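Local coordinates for taurocyamine kinase (Schistosoma mansoni, PDB 4WOD), which reversibly transfers a phosphate group between ATP and the guanidino compound taurocyamine, using two fused phosphagen kinase repeats in one chain, at residues 9-13 with 52-56; 364-369 with 408-414. The protein carries 4 engineered substitutions. All coordinates share one frame. Residues are numbered along the deposited sequence.

Contact 1 (9-13 with 52-56). Engineered in segment 9-13: Val11 (natural residue Ala).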
loop_
_atom_site.group_PDB
_atom_site.type_symbol
_atom_site.label_atom_id
_atom_site.label_comp_id
_atom_site.label_asym_id
_atom_site.label_seq_id
_atom_site.Cartn_x
_atom_site.Cartn_y
_atom_site.Cartn_z
ATOM N N LEU A 9 -28.433 -2.526 16.682
ATOM C CA LEU A 9 -27.023 -2.205 16.502
ATOM C C LEU A 9 -26.561 -2.695 15.123
ATOM O O LEU A 9 -25.783 -2.024 14.427
ATOM C CB LEU A 9 -26.183 -2.829 17.638
ATOM C CG LEU A 9 -26.335 -2.254 19.062
ATOM C CD1 LEU A 9 -25.450 -2.998 20.095
ATOM C CD2 LEU A 9 -26.073 -0.753 19.102
ATOM N N GLN A 10 -27.060 -3.855 14.716
ATOM C CA GLN A 10 -26.739 -4.386 13.397
ATOM C C GLN A 10 -27.224 -3.441 12.297
ATOM O O GLN A 10 -26.465 -3.079 11.403
ATOM C CB GLN A 10 -27.355 -5.771 13.180
ATOM C CG GLN A 10 -27.011 -6.368 11.822
ATOM C CD GLN A 10 -28.081 -7.325 11.311
ATOM O OE1 GLN A 10 -29.267 -7.109 11.544
ATOM N NE2 GLN A 10 -27.665 -8.394 10.628
ATOM N N VAL A 11 -28.494 -3.061 12.355
ATOM C CA VAL A 11 -29.023 -2.070 11.415
ATOM C C VAL A 11 -28.213 -0.759 11.383
ATOM O O VAL A 11 -27.914 -0.246 10.300
ATOM C CB VAL A 11 -30.490 -1.776 11.728
ATOM C CG1 VAL A 11 -30.974 -0.511 10.995
ATOM C CG2 VAL A 11 -31.330 -2.982 11.340
ATOM N N LYS A 12 -27.837 -0.230 12.549
ATOM C CA LYS A 12 -27.013 0.982 12.613
ATOM C C LYS A 12 -25.664 0.792 11.917
ATOM O O LYS A 12 -25.240 1.616 11.095
ATOM C CB LYS A 12 -26.784 1.405 14.073
ATOM C CG LYS A 12 -27.990 2.034 14.753
ATOM C CD LYS A 12 -27.664 2.451 16.181
ATOM C CE LYS A 12 -28.740 3.356 16.741
ATOM N NZ LYS A 12 -28.694 4.710 16.117
ATOM N N ILE A 13 -24.994 -0.303 12.253
ATOM C CA ILE A 13 -23.714 -0.623 11.667
ATOM C C ILE A 13 -23.828 -0.851 10.152
ATOM O O ILE A 13 -22.988 -0.388 9.387
ATOM C CB ILE A 13 -23.107 -1.870 12.352
ATOM C CG1 ILE A 13 -22.794 -1.545 13.823
ATOM C CG2 ILE A 13 -21.863 -2.329 11.608
ATOM C CD1 ILE A 13 -22.513 -2.762 14.724
ATOM N N THR A 52 -19.712 -0.602 20.443
ATOM C CA THR A 52 -18.799 0.476 20.058
ATOM C C THR A 52 -18.711 0.621 18.525
ATOM O O THR A 52 -18.457 1.716 18.009
ATOM C CB THR A 52 -17.378 0.260 20.659
ATOM O OG1 THR A 52 -16.666 1.506 20.707
ATOM C CG2 THR A 52 -16.586 -0.768 19.835
ATOM N N ASN A 53 -18.957 -0.459 17.790
ATOM C CA ASN A 53 -18.904 -0.371 16.328
ATOM C C ASN A 53 -20.039 0.468 15.767
ATOM O O ASN A 53 -19.891 1.111 14.729
ATOM C CB ASN A 53 -18.932 -1.750 15.693
ATOM C CG ASN A 53 -17.724 -2.574 16.051
ATOM O OD1 ASN A 53 -17.842 -3.616 16.703
ATOM N ND2 ASN A 53 -16.546 -2.122 15.618
ATOM N N ALA A 54 -21.175 0.441 16.445
ATOM C CA ALA A 54 -22.341 1.208 16.008
ATOM C C ALA A 54 -22.099 2.710 16.057
ATOM O O ALA A 54 -22.749 3.468 15.343
ATOM C CB ALA A 54 -23.557 0.853 16.859
ATOM N N TYR A 55 -21.187 3.148 16.921
ATOM C CA TYR A 55 -21.003 4.578 17.148
ATOM C C TYR A 55 -19.648 5.060 16.683
ATOM O O TYR A 55 -19.446 6.251 16.523
ATOM C CB TYR A 55 -21.213 4.907 18.622
ATOM C CG TYR A 55 -22.581 4.459 19.053
ATOM C CD1 TYR A 55 -23.721 5.084 18.557
ATOM C CD2 TYR A 55 -22.743 3.383 19.910
ATOM C CE1 TYR A 55 -24.987 4.657 18.926
ATOM C CE2 TYR A 55 -24.006 2.949 20.285
ATOM C CZ TYR A 55 -25.118 3.585 19.788
ATOM O OH TYR A 55 -26.366 3.163 20.169
ATOM N N ASN A 56 -18.731 4.129 16.466
ATOM C CA ASN A 56 -17.415 4.476 15.953
ATOM C C ASN A 56 -17.111 3.732 14.651
ATOM O O ASN A 56 -16.515 2.652 14.659
ATOM C CB ASN A 56 -16.359 4.179 17.012
ATOM C CG ASN A 56 -16.625 4.926 18.306
ATOM O OD1 ASN A 56 -17.269 4.402 19.222
ATOM N ND2 ASN A 56 -16.156 6.169 18.376
#

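Contact 2 (364-369 with 408-414)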
loop_
_atom_site.group_PDB
_atom_site.type_symbol
_atom_site.label_atom_id
_atom_site.label_comp_id
_atom_site.label_asym_id
_atom_site.label_seq_id
_atom_site.Cartn_x
_atom_site.Cartn_y
_atom_site.Cartn_z
ATOM N N MET A 364 13.169 11.023 -6.151
ATOM C CA MET A 364 12.937 9.777 -5.419
ATOM C C MET A 364 14.238 9.097 -4.976
ATOM O O MET A 364 15.129 8.885 -5.786
ATOM C CB MET A 364 12.135 8.823 -6.290
ATOM C CG MET A 364 11.721 7.523 -5.614
ATOM S SD MET A 364 11.150 6.320 -6.848
ATOM C CE MET A 364 10.944 4.868 -5.812
ATOM N N PRO A 365 14.356 8.761 -3.679
ATOM C CA PRO A 365 15.534 7.989 -3.267
ATOM C C PRO A 365 15.370 6.515 -3.665
ATOM O O PRO A 365 14.243 6.062 -3.854
ATOM C CB PRO A 365 15.564 8.184 -1.745
ATOM C CG PRO A 365 14.160 8.432 -1.374
ATOM C CD PRO A 365 13.526 9.163 -2.534
ATOM N N VAL A 366 16.466 5.782 -3.829
ATOM C CA VAL A 366 16.361 4.409 -4.269
ATOM C C VAL A 366 17.334 3.531 -3.496
ATOM O O VAL A 366 18.412 3.987 -3.105
ATOM C CB VAL A 366 16.611 4.280 -5.795
ATOM C CG1 VAL A 366 18.073 4.622 -6.146
ATOM C CG2 VAL A 366 16.190 2.885 -6.315
ATOM N N GLU A 367 16.941 2.280 -3.273
ATOM C CA GLU A 367 17.822 1.293 -2.640
ATOM C C GLU A 367 19.065 1.054 -3.517
ATOM O O GLU A 367 19.024 1.269 -4.743
ATOM C CB GLU A 367 17.069 -0.019 -2.413
ATOM C CG GLU A 367 15.804 0.083 -1.534
ATOM C CD GLU A 367 14.505 0.310 -2.321
ATOM O OE1 GLU A 367 14.519 1.026 -3.346
ATOM O OE2 GLU A 367 13.461 -0.235 -1.908
ATOM N N PRO A 368 20.175 0.611 -2.900
ATOM C CA PRO A 368 21.345 0.231 -3.699
ATOM C C PRO A 368 20.994 -0.749 -4.826
ATOM O O PRO A 368 20.167 -1.651 -4.636
ATOM C CB PRO A 368 22.265 -0.429 -2.669
ATOM C CG PRO A 368 21.969 0.316 -1.400
ATOM C CD PRO A 368 20.448 0.520 -1.454
ATOM N N LEU A 369 21.598 -0.536 -5.991
ATOM C CA LEU A 369 21.404 -1.411 -7.140
ATOM C C LEU A 369 21.569 -2.898 -6.793
ATOM O O LEU A 369 20.760 -3.727 -7.204
ATOM C CB LEU A 369 22.374 -1.027 -8.250
ATOM C CG LEU A 369 22.365 -1.912 -9.493
ATOM C CD1 LEU A 369 20.933 -2.018 -10.091
ATOM C CD2 LEU A 369 23.359 -1.369 -10.505
ATOM N N THR A 408 19.144 6.758 -11.818
ATOM C CA THR A 408 20.038 5.615 -11.651
ATOM C C THR A 408 19.455 4.357 -12.269
ATOM O O THR A 408 18.251 4.295 -12.561
ATOM C CB THR A 408 20.326 5.338 -10.163
ATOM O OG1 THR A 408 19.121 4.893 -9.515
ATOM C CG2 THR A 408 20.855 6.594 -9.472
ATOM N N LEU A 409 20.316 3.353 -12.461
ATOM C CA LEU A 409 19.898 2.052 -12.967
ATOM C C LEU A 409 19.014 1.380 -11.927
ATOM O O LEU A 409 18.070 0.644 -12.260
ATOM C CB LEU A 409 21.118 1.173 -13.297
ATOM C CG LEU A 409 20.870 -0.248 -13.823
ATOM C CD1 LEU A 409 20.132 -0.252 -15.160
ATOM C CD2 LEU A 409 22.190 -0.995 -13.956
ATOM N N ALA A 410 19.331 1.648 -10.661
ATOM C CA ALA A 410 18.551 1.114 -9.560
ATOM C C ALA A 410 17.123 1.637 -9.637
ATOM O O ALA A 410 16.166 0.878 -9.477
ATOM C CB ALA A 410 19.181 1.476 -8.255
ATOM N N HIS A 411 16.987 2.936 -9.918
ATOM C CA HIS A 411 15.668 3.529 -10.114
ATOM C C HIS A 411 14.834 2.746 -11.118
ATOM O O HIS A 411 13.639 2.515 -10.905
ATOM C CB HIS A 411 15.787 4.986 -10.603
ATOM C CG HIS A 411 15.973 5.980 -9.505
ATOM N ND1 HIS A 411 17.111 6.750 -9.384
ATOM C CD2 HIS A 411 15.170 6.328 -8.475
ATOM C CE1 HIS A 411 16.990 7.544 -8.337
ATOM N NE2 HIS A 411 15.824 7.301 -7.764
ATOM N N MET A 412 15.459 2.347 -12.222
ATOM C CA MET A 412 14.672 1.851 -13.341
ATOM C C MET A 412 14.341 0.355 -13.224
ATOM O O MET A 412 13.363 -0.100 -13.804
ATOM C CB MET A 412 15.371 2.175 -14.678
ATOM C CG MET A 412 16.508 1.265 -15.115
ATOM S SD MET A 412 17.101 1.708 -16.802
ATOM C CE MET A 412 17.152 3.476 -16.628
ATOM N N ILE A 413 15.092 -0.401 -12.431
ATOM C CA ILE A 413 14.714 -1.802 -12.220
ATOM C C ILE A 413 13.815 -2.005 -10.984
ATOM O O ILE A 413 13.290 -3.105 -10.775
ATOM C CB ILE A 413 15.958 -2.729 -12.076
ATOM C CG1 ILE A 413 16.683 -2.449 -10.758
ATOM C CG2 ILE A 413 16.890 -2.607 -13.304
ATOM C CD1 ILE A 413 17.558 -3.604 -10.295
ATOM N N ARG A 414 13.603 -0.951 -10.201
ATOM C CA ARG A 414 12.863 -1.059 -8.941
ATOM C C ARG A 414 11.465 -1.665 -9.120
ATOM O O ARG A 414 11.046 -2.525 -8.319
ATOM C CB ARG A 414 12.743 0.305 -8.255
ATOM C CG ARG A 414 12.333 0.190 -6.801
ATOM C CD ARG A 414 12.203 1.547 -6.087
ATOM N NE ARG A 414 12.063 1.360 -4.640
ATOM C CZ ARG A 414 10.903 1.123 -4.023
ATOM N NH1 ARG A 414 9.768 1.059 -4.719
ATOM N NH2 ARG A 414 10.875 0.943 -2.711
#

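Contact 1 (9-13 with 52-56)
Two helices pack here through a small apolar patch, with Ala54 at its centre. Leu9 and Ile13, one helical turn apart (Ile13 N to Leu9 O, 2.9 Å), both use the mt rotamer. In neither does the CA-to-CB bond point straight at the other helix, but the extended side chains reach across. Leu9 CD2 lies 3.7 Å from Ala54 CB. Ile13 CG1 comes within 3.5 Å of Ala54 CA, and Ile13 CD1 lies 3.8 Å from Asn53 CB. The short Ala54 allows this closeness; the CA atoms of Ile13 and Ala54 are 4.9 Å apart. Tyr55 leaves its helix sideways, and chi1 m brings the phenol near Leu9 and Lys12 on the exposed side. Tyr55 OH lies 4.1 Å from Leu9 CD2 and 4.2 Å from Lys12 CE. Lys12 has chi1 m, runs extended through chi2 and chi3, and bends again at chi4 (-72°). No hydrogen bond joins the segments. The Asn53 amide instead bonds Thr23 OG1 and Leu61 O. Leu61 lines the bound-arginine pocket, so this helix end lies beside it. The contact joins helix 6-14 to the end of helix 46-55 in the first repeat's helical N-terminal part, and Thr52 and Tyr55 touch helix 190-194.

Contact 2 (364-369 with 408-414)
Polar bonds hold both the start and the middle of the extended segment 364-369 against the helix. His411 NE2 donates to Met364 O at 2.6 Å, nearly in line (163°). Glu367 forms a two-pronged salt bridge with Arg414: NE to OE1 is 2.8 Å and NH2 to OE2 is 3.0 Å. Tyr418 OH also bonds Glu367, and Asn292 OD1 and the backbone O of Asp557 accept from Arg414. Within segment 408-414, Thr408 and His411 form a capping box. His411 N donates to Thr408 OG1 (2.9 Å), and Thr408 N to His411 ND1 (3.2 Å). The His411 ring therefore serves both the helix start and the neighbouring segment. One face of the His411 ring takes a CH-pi contact from Val366 CG1, 3.8 Å from the centroid. Apolar packing fills the rest. Val366 CG2 meets Ala410 CB at 3.8 Å. Leu369 CD2 touches Leu409 CD2, and Leu369 CD1 touches Ile413 CD1, both at 3.7 Å. Pro368 is the N-cap of helix 369-376. The arrangement is a capped helix start packed on the loop between helices 331-355 and 369-376, at the start of the second repeat, where its N-terminal helices meet the last helix of the first.

How the contacts relate
The two contacts belong to different repeats of the duplicated kinase. Contact 1 closes before contact 2 opens along the chain. Their centres are 47 Å apart, on opposite sides of the chain's centre, and their nearest atoms are about 32 Å apart, so they do not touch. Each spans 38 residues that are helix and loop without strand. Contact 1 is near the bound arginine: the Asn53 side chain is about 6 Å from it and about 9 Å from that of Cys268, the predicted active-site residue. In contact 2 the Ile413 side chain is about 12 Å from that of Cys631, the predicted counterpart. Contact 1 is partly exposed; contact 2 is buried near the junction of the repeats.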